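Local structure of antifreeze protein (Uncultured bacterium, 6EIO) at residues A[132-137]-A[160-165]; A[16-21]-A[113-118]; A[92-97]-A[195-200]. The protein probably binds ice crystals and checks their growth, as an antifreeze protein of the ice-binding-like family with two faces that interact with ice. All coordinates share one frame; numbering follows the deposited sequence. Where two conformers were deposited one is given.

Contact 1 of 3, residues A[132-137]-A[160-165]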
ATOM      1  N   SER A 132      -0.593  -8.433  16.415  1.00 14.14           N
ATOM      2  CA  SER A 132       0.238  -8.308  17.594  1.00 18.66           C
ATOM      3  C   SER A 132       1.623  -8.126  17.035  1.00 18.31           C
ATOM      4  O   SER A 132       1.986  -8.779  16.061  1.00 24.36           O
ATOM      5  CB  SER A 132       0.220  -9.581  18.441  1.00 24.65           C
ATOM      6  OG  SER A 132       0.665 -10.672  17.655  1.00 31.57           O
ATOM      7  N   GLY A 133       2.364  -7.212  17.601  0.60 18.45           N
ATOM      8  CA  GLY A 133       3.657  -6.973  17.031  0.60 13.66           C
ATOM      9  C   GLY A 133       3.701  -6.446  15.606  0.60  9.83           C
ATOM     10  O   GLY A 133       2.714  -6.237  14.879  0.60 10.94           O
ATOM     11  N   ASP A 134       4.939  -6.226  15.225  1.00  7.70           N
ATOM     12  CA  ASP A 134       5.247  -5.481  14.015  1.00  6.52           C
ATOM     13  C   ASP A 134       5.728  -6.452  12.947  1.00  6.26           C
ATOM     14  O   ASP A 134       6.231  -7.523  13.259  1.00  7.77           O
ATOM     15  CB  ASP A 134       6.341  -4.461  14.298  1.00  6.70           C
ATOM     16  CG  ASP A 134       5.957  -3.514  15.417  1.00  7.36           C
ATOM     17  OD1 ASP A 134       4.809  -3.037  15.409  1.00  7.85           O
ATOM     18  OD2 ASP A 134       6.810  -3.259  16.301  1.00 10.02           O
ATOM     19  N   VAL A 135       5.588  -6.086  11.678  1.00  5.97           N
ATOM     20  CA  VAL A 135       6.142  -6.886  10.595  0.55  5.61           C
ATOM     21  C   VAL A 135       7.360  -6.158  10.046  1.00  5.54           C
ATOM     22  O   VAL A 135       7.323  -4.944   9.833  1.00  6.57           O
ATOM     23  CB  VAL A 135       5.088  -7.222   9.515  0.55  5.83           C
ATOM     24  CG1 VAL A 135       4.534  -5.942   8.834  0.55  5.01           C
ATOM     25  CG2 VAL A 135       5.671  -8.226   8.495  0.55  7.60           C
ATOM     26  N   THR A 136       8.442  -6.904   9.832  1.00  5.36           N
ATOM     27  CA  THR A 136       9.690  -6.336   9.340  1.00  5.27           C
ATOM     28  C   THR A 136       9.986  -6.877   7.952  1.00  5.41           C
ATOM     29  O   THR A 136       9.960  -8.090   7.741  1.00  7.03           O
ATOM     30  CB  THR A 136      10.844  -6.671  10.289  1.00  6.06           C
ATOM     31  OG1 THR A 136      10.566  -6.118  11.573  1.00  6.68           O
ATOM     32  CG2 THR A 136      12.150  -6.100   9.797  1.00  7.22           C
ATOM     33  N   PHE A 137      10.263  -5.974   7.020  1.00  4.82           N
ATOM     34  CA  PHE A 137      10.775  -6.336   5.704  1.00  5.03           C
ATOM     35  C   PHE A 137      12.283  -6.153   5.744  1.00  4.69           C
ATOM     36  O   PHE A 137      12.761  -5.062   6.056  1.00  5.55           O
ATOM     37  CB  PHE A 137      10.141  -5.450   4.634  1.00  5.35           C
ATOM     38  CG  PHE A 137       8.691  -5.784   4.418  1.00  5.43           C
ATOM     39  CD1 PHE A 137       7.691  -5.261   5.219  1.00  6.22           C
ATOM     40  CD2 PHE A 137       8.325  -6.640   3.414  1.00  7.90           C
ATOM     41  CE1 PHE A 137       6.377  -5.637   5.025  1.00  6.50           C
ATOM     42  CE2 PHE A 137       7.009  -6.985   3.211  1.00  9.17           C
ATOM     43  CZ  PHE A 137       6.027  -6.488   4.023  1.00  7.29           C
ATOM     44  N   GLY A 160      -1.659   0.828  16.475  1.00  5.78           N
ATOM     45  CA  GLY A 160      -0.270   0.976  16.853  1.00  6.34           C
ATOM     46  C   GLY A 160       0.705   0.019  16.213  1.00  6.14           C
ATOM     47  O   GLY A 160       1.881   0.051  16.568  1.00  8.19           O
ATOM     48  N   ARG A 161       0.249  -0.814  15.270  0.50  5.52           N
ATOM     49  CA  ARG A 161       1.124  -1.760  14.584  0.50  5.04           C
ATOM     50  C   ARG A 161       2.054  -1.017  13.631  0.50  4.67           C
ATOM     51  O   ARG A 161       1.737   0.073  13.141  0.50  5.54           O
ATOM     52  CB  ARG A 161       0.324  -2.759  13.723  0.50  5.89           C
ATOM     53  CG  ARG A 161      -0.723  -3.607  14.428  0.50  5.55           C
ATOM     54  CD  ARG A 161      -0.212  -4.299  15.677  0.50  6.26           C
ATOM     55  NE  ARG A 161      -0.361  -3.439  16.856  0.50  7.26           N
ATOM     56  CZ  ARG A 161       0.517  -3.328  17.839  0.50  6.73           C
ATOM     57  NH1 ARG A 161       1.646  -4.027  17.837  0.50  8.09           N
ATOM     58  NH2 ARG A 161       0.252  -2.505  18.843  0.50  8.57           N
ATOM     59  N   LYS A 162       3.195  -1.649  13.317  1.00  5.33           N
ATOM     60  CA  LYS A 162       4.167  -1.017  12.442  1.00  5.32           C
ATOM     61  C   LYS A 162       4.638  -1.979  11.366  1.00  5.12           C
ATOM     62  O   LYS A 162       4.812  -3.179  11.602  1.00  5.91           O
ATOM     63  CB  LYS A 162       5.395  -0.532  13.212  1.00  5.66           C
ATOM     64  CG  LYS A 162       5.036   0.307  14.448  1.00  6.03           C
ATOM     65  CD  LYS A 162       6.221   0.556  15.351  1.00  6.55           C
ATOM     66  CE  LYS A 162       5.783   1.199  16.665  1.00  7.05           C
ATOM     67  NZ  LYS A 162       6.927   1.293  17.609  1.00  9.98           N
ATOM     68  N   VAL A 163       4.904  -1.407  10.185  1.00  5.04           N
ATOM     69  CA  VAL A 163       5.733  -2.012   9.151  1.00  4.90           C
ATOM     70  C   VAL A 163       7.119  -1.397   9.282  1.00  4.88           C
ATOM     71  O   VAL A 163       7.275  -0.177   9.150  1.00  5.24           O
ATOM     72  CB  VAL A 163       5.166  -1.774   7.743  1.00  5.20           C
ATOM     73  CG1 VAL A 163       6.118  -2.363   6.708  1.00  6.02           C
ATOM     74  CG2 VAL A 163       3.770  -2.386   7.621  1.00  6.26           C
ATOM     75  N   LEU A 164       8.100  -2.244   9.562  1.00  5.08           N
ATOM     76  CA  LEU A 164       9.471  -1.834   9.794  1.00  4.98           C
ATOM     77  C   LEU A 164      10.355  -2.289   8.634  1.00  5.08           C
ATOM     78  O   LEU A 164      10.067  -3.287   7.970  1.00  5.85           O
ATOM     79  CB  LEU A 164       9.981  -2.429  11.115  1.00  5.58           C
ATOM     80  CG  LEU A 164       9.156  -2.036  12.340  1.00  6.05           C
ATOM     81  CD1 LEU A 164       9.652  -2.789  13.567  1.00  7.82           C
ATOM     82  CD2 LEU A 164       9.189  -0.529  12.582  1.00  7.08           C
ATOM     83  N   LEU A 165      11.447  -1.554   8.436  1.00  5.74           N
ATOM     84  CA  LEU A 165      12.429  -1.835   7.404  1.00  5.44           C
ATOM     85  C   LEU A 165      13.761  -2.172   8.051  1.00  5.40           C
ATOM     86  O   LEU A 165      14.218  -1.453   8.944  1.00  6.96           O
ATOM     87  CB  LEU A 165      12.621  -0.613   6.497  1.00  5.49           C
ATOM     88  CG  LEU A 165      11.350  -0.082   5.830  1.00  6.12           C
ATOM     89  CD1 LEU A 165      11.663   1.256   5.143  1.00  7.34           C
ATOM     90  CD2 LEU A 165      10.764  -1.054   4.852  1.00  7.50           C
TER
HETATM   91  O   HOH W   1       7.585  -1.388  18.058  1.00 18.25           O
HETATM   92  O   HOH W   2       3.899  -1.680  17.595  1.00 29.51           O

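Contact 2 of 3, residues A[16-21]-A[113-118]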
ATOM      1  N   THR A  16       6.134 -20.461  12.892  1.00 43.11           N
ATOM      2  CA  THR A  16       6.079 -19.975  11.515  1.00 36.88           C
ATOM      3  C   THR A  16       7.460 -19.579  11.019  1.00 27.76           C
ATOM      4  O   THR A  16       8.021 -18.571  11.454  1.00 41.22           O
ATOM      5  CB  THR A  16       5.161 -18.753  11.395  1.00 43.43           C
ATOM      6  OG1 THR A  16       3.864 -19.079  11.908  1.00 49.11           O
ATOM      7  CG2 THR A  16       5.038 -18.307   9.940  1.00 43.39           C
ATOM      8  N   VAL A  17       7.997 -20.363  10.091  1.00 19.54           N
ATOM      9  CA  VAL A  17       9.370 -20.199   9.632  1.00 13.64           C
ATOM     10  C   VAL A  17       9.362 -19.830   8.146  1.00 11.69           C
ATOM     11  O   VAL A  17       8.871 -20.596   7.311  1.00 16.57           O
ATOM     12  CB  VAL A  17      10.211 -21.455   9.891  1.00 14.35           C
ATOM     13  CG1 VAL A  17      11.608 -21.237   9.428  1.00 14.53           C
ATOM     14  CG2 VAL A  17      10.194 -21.828  11.383  1.00 19.59           C
ATOM     15  N   ILE A  18       9.947 -18.684   7.824  1.00 12.83           N
ATOM     16  CA  ILE A  18       9.929 -18.107   6.475  1.00 10.24           C
ATOM     17  C   ILE A  18      11.212 -18.499   5.742  1.00  9.47           C
ATOM     18  O   ILE A  18      12.299 -18.071   6.165  1.00 10.38           O
ATOM     19  CB  ILE A  18       9.822 -16.570   6.557  1.00 10.60           C
ATOM     20  CG1 ILE A  18       8.569 -16.134   7.330  1.00 15.94           C
ATOM     21  CG2 ILE A  18       9.875 -15.932   5.173  1.00 14.07           C
ATOM     22  CD1 ILE A  18       7.275 -16.480   6.642  1.00 19.38           C
ATOM     23  N   PRO A  19      11.154 -19.279   4.644  1.00  9.45           N
ATOM     24  CA  PRO A  19      12.386 -19.619   3.920  1.00 10.18           C
ATOM     25  C   PRO A  19      12.860 -18.426   3.098  1.00  7.83           C
ATOM     26  O   PRO A  19      12.166 -17.419   2.949  1.00  9.27           O
ATOM     27  CB  PRO A  19      11.979 -20.792   3.025  1.00 11.06           C
ATOM     28  CG  PRO A  19      10.557 -20.520   2.722  1.00 13.94           C
ATOM     29  CD  PRO A  19       9.975 -19.880   3.988  1.00 12.80           C
ATOM     30  N   LEU A  20      14.079 -18.548   2.574  1.00  7.91           N
ATOM     31  CA  LEU A  20      14.695 -17.503   1.771  1.00  6.95           C
ATOM     32  C   LEU A  20      14.545 -17.845   0.293  1.00  6.98           C
ATOM     33  O   LEU A  20      15.061 -18.862  -0.181  1.00  8.42           O
ATOM     34  CB  LEU A  20      16.160 -17.332   2.148  1.00  7.42           C
ATOM     35  CG  LEU A  20      16.864 -16.163   1.470  1.00  7.43           C
ATOM     36  CD1 LEU A  20      16.123 -14.833   1.667  1.00  9.16           C
ATOM     37  CD2 LEU A  20      18.279 -16.071   2.023  1.00  9.19           C
ATOM     38  N   GLN A  21      13.834 -16.989  -0.431  1.00  6.79           N
ATOM     39  CA  GLN A  21      13.555 -17.196  -1.841  1.00  6.66           C
ATOM     40  C   GLN A  21      14.755 -16.836  -2.709  1.00  6.92           C
ATOM     41  O   GLN A  21      15.573 -15.980  -2.370  1.00  7.98           O
ATOM     42  CB  GLN A  21      12.340 -16.354  -2.254  1.00  7.04           C
ATOM     43  CG  GLN A  21      11.079 -16.793  -1.532  1.00  6.51           C
ATOM     44  CD  GLN A  21       9.873 -15.948  -1.882  1.00  6.42           C
ATOM     45  OE1 GLN A  21       9.638 -15.647  -3.050  1.00  6.93           O
ATOM     46  NE2 GLN A  21       9.085 -15.597  -0.878  1.00  6.79           N
ATOM     47  N   GLY A 113       2.317 -10.341  12.566  1.00  9.54           N
ATOM     48  CA  GLY A 113       3.089  -9.614  13.551  1.00 10.04           C
ATOM     49  C   GLY A 113       4.184 -10.487  14.135  1.00  7.93           C
ATOM     50  O   GLY A 113       3.997 -11.680  14.366  1.00  9.43           O
ATOM     51  N   GLY A 114       5.349  -9.882  14.357  1.00  8.12           N
ATOM     52  CA  GLY A 114       6.527 -10.572  14.833  1.00 10.34           C
ATOM     53  C   GLY A 114       7.368 -11.210  13.753  1.00  9.65           C
ATOM     54  O   GLY A 114       8.464 -11.692  14.050  1.00 14.35           O
ATOM     55  N   LEU A 115       6.905 -11.233  12.513  1.00  8.76           N
ATOM     56  CA  LEU A 115       7.632 -11.922  11.464  1.00  9.02           C
ATOM     57  C   LEU A 115       8.540 -10.968  10.704  1.00  8.29           C
ATOM     58  O   LEU A 115       8.252  -9.789  10.546  1.00 10.99           O
ATOM     59  CB  LEU A 115       6.690 -12.563  10.461  1.00 11.01           C
ATOM     60  CG  LEU A 115       5.884 -13.734  10.962  1.00 17.99           C
ATOM     61  CD1 LEU A 115       5.047 -14.240   9.803  1.00 21.96           C
ATOM     62  CD2 LEU A 115       6.762 -14.843  11.519  1.00 25.51           C
ATOM     63  N   THR A 116       9.633 -11.527  10.216  1.00  7.88           N
ATOM     64  CA  THR A 116      10.486 -10.909   9.224  1.00  8.04           C
ATOM     65  C   THR A 116      10.233 -11.557   7.875  1.00  9.44           C
ATOM     66  O   THR A 116      10.259 -12.777   7.735  1.00 14.85           O
ATOM     67  CB  THR A 116      11.949 -11.047   9.581  1.00  8.80           C
ATOM     68  OG1 THR A 116      12.224 -10.114  10.611  1.00 10.28           O
ATOM     69  CG2 THR A 116      12.818 -10.734   8.371  1.00 13.69           C
ATOM     70  N   LEU A 117       9.976 -10.732   6.895  1.00  6.62           N
ATOM     71  CA  LEU A 117       9.797 -11.151   5.513  1.00  5.70           C
ATOM     72  C   LEU A 117      11.017 -10.709   4.718  1.00  5.36           C
ATOM     73  O   LEU A 117      11.327  -9.517   4.646  1.00  5.93           O
ATOM     74  CB  LEU A 117       8.518 -10.562   4.927  1.00  6.60           C
ATOM     75  CG  LEU A 117       7.235 -10.902   5.676  1.00  9.46           C
ATOM     76  CD1 LEU A 117       6.033 -10.314   4.957  1.00 13.48           C
ATOM     77  CD2 LEU A 117       7.085 -12.409   5.847  1.00 13.29           C
ATOM     78  N   THR A 118      11.694 -11.674   4.116  1.00  5.34           N
ATOM     79  CA  THR A 118      12.804 -11.443   3.212  1.00  5.30           C
ATOM     80  C   THR A 118      12.276 -11.298   1.781  1.00  5.05           C
ATOM     81  O   THR A 118      11.082 -11.468   1.515  1.00  5.38           O
ATOM     82  CB  THR A 118      13.820 -12.584   3.391  1.00  5.69           C
ATOM     83  OG1 THR A 118      13.133 -13.841   3.368  1.00  6.23           O
ATOM     84  CG2 THR A 118      14.534 -12.467   4.740  1.00  7.03           C
TER
HETATM   85  O   HOH W   3      12.631 -14.656   0.848  1.00  6.73           O

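Contact 3 of 3, residues A[92-97]-A[195-200]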
ATOM      1  N   THR A  92      -3.739  -2.184 -14.197  1.00  6.29           N
ATOM      2  CA  THR A  92      -2.616  -2.946 -14.739  1.00  6.18           C
ATOM      3  C   THR A  92      -1.713  -3.461 -13.618  1.00  5.93           C
ATOM      4  O   THR A  92      -1.319  -4.634 -13.601  1.00  6.38           O
ATOM      5  CB  THR A  92      -1.839  -2.055 -15.716  1.00  6.85           C
ATOM      6  OG1 THR A  92      -2.714  -1.713 -16.786  1.00  7.73           O
ATOM      7  CG2 THR A  92      -0.568  -2.732 -16.235  1.00  9.01           C
ATOM      8  N   ALA A  93      -1.366  -2.586 -12.673  1.00  5.88           N
ATOM      9  CA  ALA A  93      -0.469  -2.965 -11.588  1.00  5.72           C
ATOM     10  C   ALA A  93      -1.091  -4.035 -10.691  1.00  5.88           C
ATOM     11  O   ALA A  93      -0.413  -4.979 -10.273  1.00  6.07           O
ATOM     12  CB  ALA A  93      -0.110  -1.736 -10.758  1.00  5.99           C
ATOM     13  N   TYR A  94      -2.378  -3.877 -10.372  1.00  5.76           N
ATOM     14  CA  TYR A  94      -3.087  -4.865  -9.573  1.00  5.73           C
ATOM     15  C   TYR A  94      -3.044  -6.236 -10.244  1.00  5.84           C
ATOM     16  O   TYR A  94      -2.753  -7.254  -9.613  1.00  6.30           O
ATOM     17  CB  TYR A  94      -4.529  -4.389  -9.412  1.00  5.85           C
ATOM     18  CG  TYR A  94      -5.428  -5.333  -8.643  1.00  5.68           C
ATOM     19  CD1 TYR A  94      -6.036  -6.422  -9.273  1.00  6.33           C
ATOM     20  CD2 TYR A  94      -5.692  -5.128  -7.290  1.00  6.13           C
ATOM     21  CE1 TYR A  94      -6.888  -7.266  -8.576  1.00  6.95           C
ATOM     22  CE2 TYR A  94      -6.538  -5.974  -6.591  1.00  6.46           C
ATOM     23  CZ  TYR A  94      -7.134  -7.041  -7.230  1.00  6.43           C
ATOM     24  OH  TYR A  94      -7.962  -7.849  -6.509  1.00  7.83           O
ATOM     25  N   ASN A  95      -3.360  -6.266 -11.539  1.00  6.02           N
ATOM     26  CA  ASN A  95      -3.397  -7.535 -12.256  1.00  6.59           C
ATOM     27  C   ASN A  95      -2.000  -8.144 -12.355  1.00  6.72           C
ATOM     28  O   ASN A  95      -1.846  -9.371 -12.245  1.00  7.85           O
ATOM     29  CB  ASN A  95      -4.005  -7.340 -13.644  1.00  7.05           C
ATOM     30  CG  ASN A  95      -5.493  -7.038 -13.636  1.00  7.92           C
ATOM     31  OD1 ASN A  95      -6.010  -6.425 -14.602  1.00 10.41           O
ATOM     32  ND2 ASN A  95      -6.195  -7.471 -12.622  1.00  8.65           N
ATOM     33  N   ASP A  96      -0.977  -7.314 -12.572  1.00  6.71           N
ATOM     34  CA  ASP A  96       0.406  -7.784 -12.590  1.00  7.09           C
ATOM     35  C   ASP A  96       0.748  -8.437 -11.257  1.00  7.03           C
ATOM     36  O   ASP A  96       1.183  -9.593 -11.189  1.00  8.54           O
ATOM     37  CB  ASP A  96       1.296  -6.556 -12.894  1.00  7.29           C
ATOM     38  CG  ASP A  96       2.793  -6.810 -12.832  1.00  8.35           C
ATOM     39  OD1 ASP A  96       3.219  -7.971 -12.835  1.00 11.53           O
ATOM     40  OD2 ASP A  96       3.539  -5.810 -12.745  1.00  9.61           O
ATOM     41  N   ALA A  97       0.509  -7.709 -10.175  1.00  6.53           N
ATOM     42  CA  ALA A  97       0.804  -8.224  -8.843  1.00  6.42           C
ATOM     43  C   ALA A  97       0.086  -9.537  -8.586  1.00  6.64           C
ATOM     44  O   ALA A  97       0.686 -10.485  -8.076  1.00  7.96           O
ATOM     45  CB  ALA A  97       0.404  -7.183  -7.797  1.00  6.85           C
ATOM     46  N   ILE A 195      -2.580  -1.729  -3.079  1.00  4.75           N
ATOM     47  CA  ILE A 195      -3.469  -1.674  -4.233  1.00  5.06           C
ATOM     48  C   ILE A 195      -4.652  -2.572  -3.920  1.00  5.13           C
ATOM     49  O   ILE A 195      -4.512  -3.800  -3.933  1.00  5.64           O
ATOM     50  CB  ILE A 195      -2.800  -2.093  -5.543  1.00  6.88           C
ATOM     51  CG1 ILE A 195      -1.391  -1.519  -5.682  1.00  8.37           C
ATOM     52  CG2 ILE A 195      -3.702  -1.664  -6.696  1.00  9.24           C
ATOM     53  CD1 ILE A 195      -0.687  -1.948  -6.947  1.00 14.32           C
ATOM     54  N   ALA A 196      -5.791  -1.964  -3.602  1.00  5.32           N
ATOM     55  CA  ALA A 196      -6.978  -2.697  -3.190  1.00  5.27           C
ATOM     56  C   ALA A 196      -8.029  -2.658  -4.289  1.00  5.25           C
ATOM     57  O   ALA A 196      -8.235  -1.626  -4.945  1.00  6.11           O
ATOM     58  CB  ALA A 196      -7.587  -2.122  -1.919  1.00  6.73           C
ATOM     59  N   LEU A 197      -8.736  -3.775  -4.469  1.00  5.51           N
ATOM     60  CA  LEU A 197      -9.828  -3.782  -5.431  1.00  5.52           C
ATOM     61  C   LEU A 197     -10.953  -2.857  -4.993  1.00  5.61           C
ATOM     62  O   LEU A 197     -11.569  -2.173  -5.827  1.00  6.16           O
ATOM     63  CB  LEU A 197     -10.351  -5.210  -5.596  1.00  6.72           C
ATOM     64  CG  LEU A 197     -11.450  -5.381  -6.653  1.00  7.87           C
ATOM     65  CD1 LEU A 197     -10.929  -5.018  -8.040  1.00 10.22           C
ATOM     66  CD2 LEU A 197     -11.969  -6.794  -6.635  1.00 11.24           C
ATOM     67  N   GLU A 198     -11.261  -2.875  -3.695  1.00  5.84           N
ATOM     68  CA  GLU A 198     -12.414  -2.172  -3.155  1.00  6.11           C
ATOM     69  C   GLU A 198     -11.961  -0.917  -2.408  1.00  5.72           C
ATOM     70  O   GLU A 198     -11.606   0.068  -3.062  1.00  6.50           O
ATOM     71  CB  GLU A 198     -13.308  -3.130  -2.350  1.00  7.66           C
ATOM     72  CG  GLU A 198     -13.923  -4.223  -3.240  1.00 12.11           C
ATOM     73  CD  GLU A 198     -14.947  -3.712  -4.273  1.00 16.76           C
ATOM     74  OE1 GLU A 198     -15.350  -2.523  -4.228  1.00 19.33           O
ATOM     75  OE2 GLU A 198     -15.358  -4.527  -5.127  1.00 23.94           O
ATOM     76  N   SER A 199     -11.988  -0.925  -1.077  1.00  6.10           N
ATOM     77  CA  SER A 199     -11.804   0.277  -0.283  1.00  5.77           C
ATOM     78  C   SER A 199     -10.589   0.171   0.639  1.00  5.55           C
ATOM     79  O   SER A 199     -10.087  -0.920   0.937  1.00  6.32           O
ATOM     80  CB  SER A 199     -13.050   0.532   0.543  1.00  6.48           C
ATOM     81  OG  SER A 199     -14.145   0.877  -0.287  1.00  8.41           O
ATOM     82  N   ILE A 200     -10.120   1.337   1.089  1.00  5.54           N
ATOM     83  CA  ILE A 200      -9.019   1.429   2.049  1.00  5.44           C
ATOM     84  C   ILE A 200      -9.411   2.457   3.097  1.00  5.40           C
ATOM     85  O   ILE A 200      -9.775   3.588   2.754  1.00  6.13           O
ATOM     86  CB  ILE A 200      -7.689   1.837   1.379  1.00  5.57           C
ATOM     87  CG1 ILE A 200      -7.303   0.868   0.267  1.00  5.68           C
ATOM     88  CG2 ILE A 200      -6.604   1.931   2.439  1.00  7.04           C
ATOM     89  CD1 ILE A 200      -6.125   1.340  -0.590  1.00  6.37           C
TER

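Contact 1 of 3, residues A[132-137]-A[160-165]
The Lys162 chain runs alongside the Asp134 carboxylate, which collects one weak backbone bond and two waters. Its OD1 takes the weak hydrogen bond from Lys162 N at 3.0 Å, bent to 125° at the hydrogen, and a firmer one from a water that also donates to Gly160 O. The other oxygen, OD2, accepts from a second water, and that water in turn accepts from Lys162 NZ at 2.8 Å. The aliphatic part of Lys162 lies directly against the carboxylate, with CB 3.4 Å from Asp134 OD1; only NZ reaches it through water, which may soften both charges. Arg161 turns its NH2 to the carbonyl of Pro159; Asp134 OD1 lies 4.1 Å from Arg161 NH1, well out of the guanidinium plane, so only the charges attract. Gly133 O, beside Arg161 CD, is buried here without a polar partner in the model. Beyond these turn residues the chains become neighbouring parallel strands of a beta-solenoid, the fold of this ice-binding family. Val135 N donates to Lys162 O, Leu164 N to Val135 O at 2.8 Å with a nearly straight 173°, and Phe137 N to Leu164 O at 2.9 Å. On the face shared by Val135, Phe137, Val163 and Leu165, Val163 CG1 approaches Phe137 CD1 obliquely at 3.6 Å. Thr136 and Leu164 take the other face, where Thr136 OG1 rests 3.8 Å from Leu164 CB.

Contact 2 of 3, residues A[16-21]-A[113-118]
Ile18 spreads over the backbone of Thr116, with CG1 3.8 Å from the carbonyl oxygen of Thr116 and CB and CG2 only slightly farther from the same atom. Its chi2 of -66° carries CD1 to the flank of Leu117, where Ile18 CD1 meets Leu117 CD2 at 4.2 Å as the two side chains cross at a slant; Leu115 CD1 just touches Ile18 CD1. Tyr122 and Ile108 also pack against Ile18. At one end of the contact Thr16, the first residue modelled, crosses Leu115 at about a right angle. Thr16 CG2 sits 4.1 Å from Leu115 CD1, while the other methyl of the leucine, CD2, rests against Thr16 O. At the other end Leu20 crosses Thr118, also roughly at right angles: Leu20 CG is anti to its backbone N (chi1 -174°), and from there Leu20 CD1 lies 3.6 Å from Thr118 OG1, with Thr118 CB nearly as close. Leu140 touches both of these side chains. The one polar link runs through a water that accepts from Gln21 N at 2.9 Å and pairs with Thr118 OG1 at 2.7 Å; Gln21 itself holds Leu121 N with OE1. The two chains run nearly parallel, 12° apart, yet their backbones stay too far from one another for strand pairing. Residues 16-21 therefore lie as an irregular N-terminal segment alongside 116-117, an outermost strand of its small parallel sheet. With aliphatic carbons set against carbonyl oxygens, a hydroxyl and other methyls, and a single water bridge as the polar tie, the join depends on loose van der Waals fit at the surface more than on directional bonds.

Contact 3 of 3, residues A[92-97]-A[195-200]
The carbonyl oxygen of Ile195 faces the edge of the Tyr94 ring, near the ring plane, with Tyr94 CD2 3.8 Å from Ile195 O and CE2 little farther. This is a close approach of ring carbons and not a hydrogen bond; the backbone of Ile195 pairs with Trp176 and Val178 of the neighbouring strand. Tyr94 carries most of the contact. Its CG is anti to the backbone N (chi1 178°), and the ring extends from the helix across the end of strand 193-196. The Tyr94 and Ile195 side chains run antiparallel to one another, with Tyr94 CB 3.9 Å from Ile195 CG2. Farther out the ring crosses Leu197 at a slant: Tyr94 OH lies 3.7 Å from Leu197 CB, and CE2 comes within 4.0 Å of that same carbon. The phenol oxygen thus rests against aliphatic carbon here, while Arg215 makes a cation-pi interaction with the ring. Leu197 has helical backbone angles (-66°/-41°), which turn the chain out of the strand just where the ring tip arrives. One residue earlier on the helix, Ala93 offers its small CB to Ile195 CD1 at 3.9 Å, so the isoleucine spans two neighbouring residues of the helix with its two methyls, CG2 on Tyr94 and CD1 on Ala93. The helix keeps its own backbone regular, Ala97 N donating to Ala93 O at 2.9 Å. Gln177, in strand 174-178, also touches Tyr94 and Ala97, so the helix rests on more than one strand. Ala93, Tyr94, Ile195 and Ala196 are buried, and Leu197 is partly exposed. A single long helix, residues 81-99, packed along the side of a parallel beta-solenoid is the signature of the ice-binding-like fold.

How the contacts relate
Contacts 1 and 2 are neighbours in one small parallel sheet, their centres 12 Å apart: strand 135-138 lies between 116-117 and 163-166. They touch directly, with a probable hydrogen bond from Leu117 N to Thr136 O at 2.8 Å and another from Gly114 N to Asp134 O at 2.7 Å. Residues 16-21 thus border the sheet whose next pair of strands forms contact 1. Contact 3 stands apart, its centre 22 Å from that of contact 1 and 24 Å from that of contact 2. It lies on the opposite side of the chain's centre from contact 1, whose loop is nested within its own; with contact 2 its segments alternate along the chain. A sulfate, probably from crystallisation, sits about 5 Å from the side chain of Leu197.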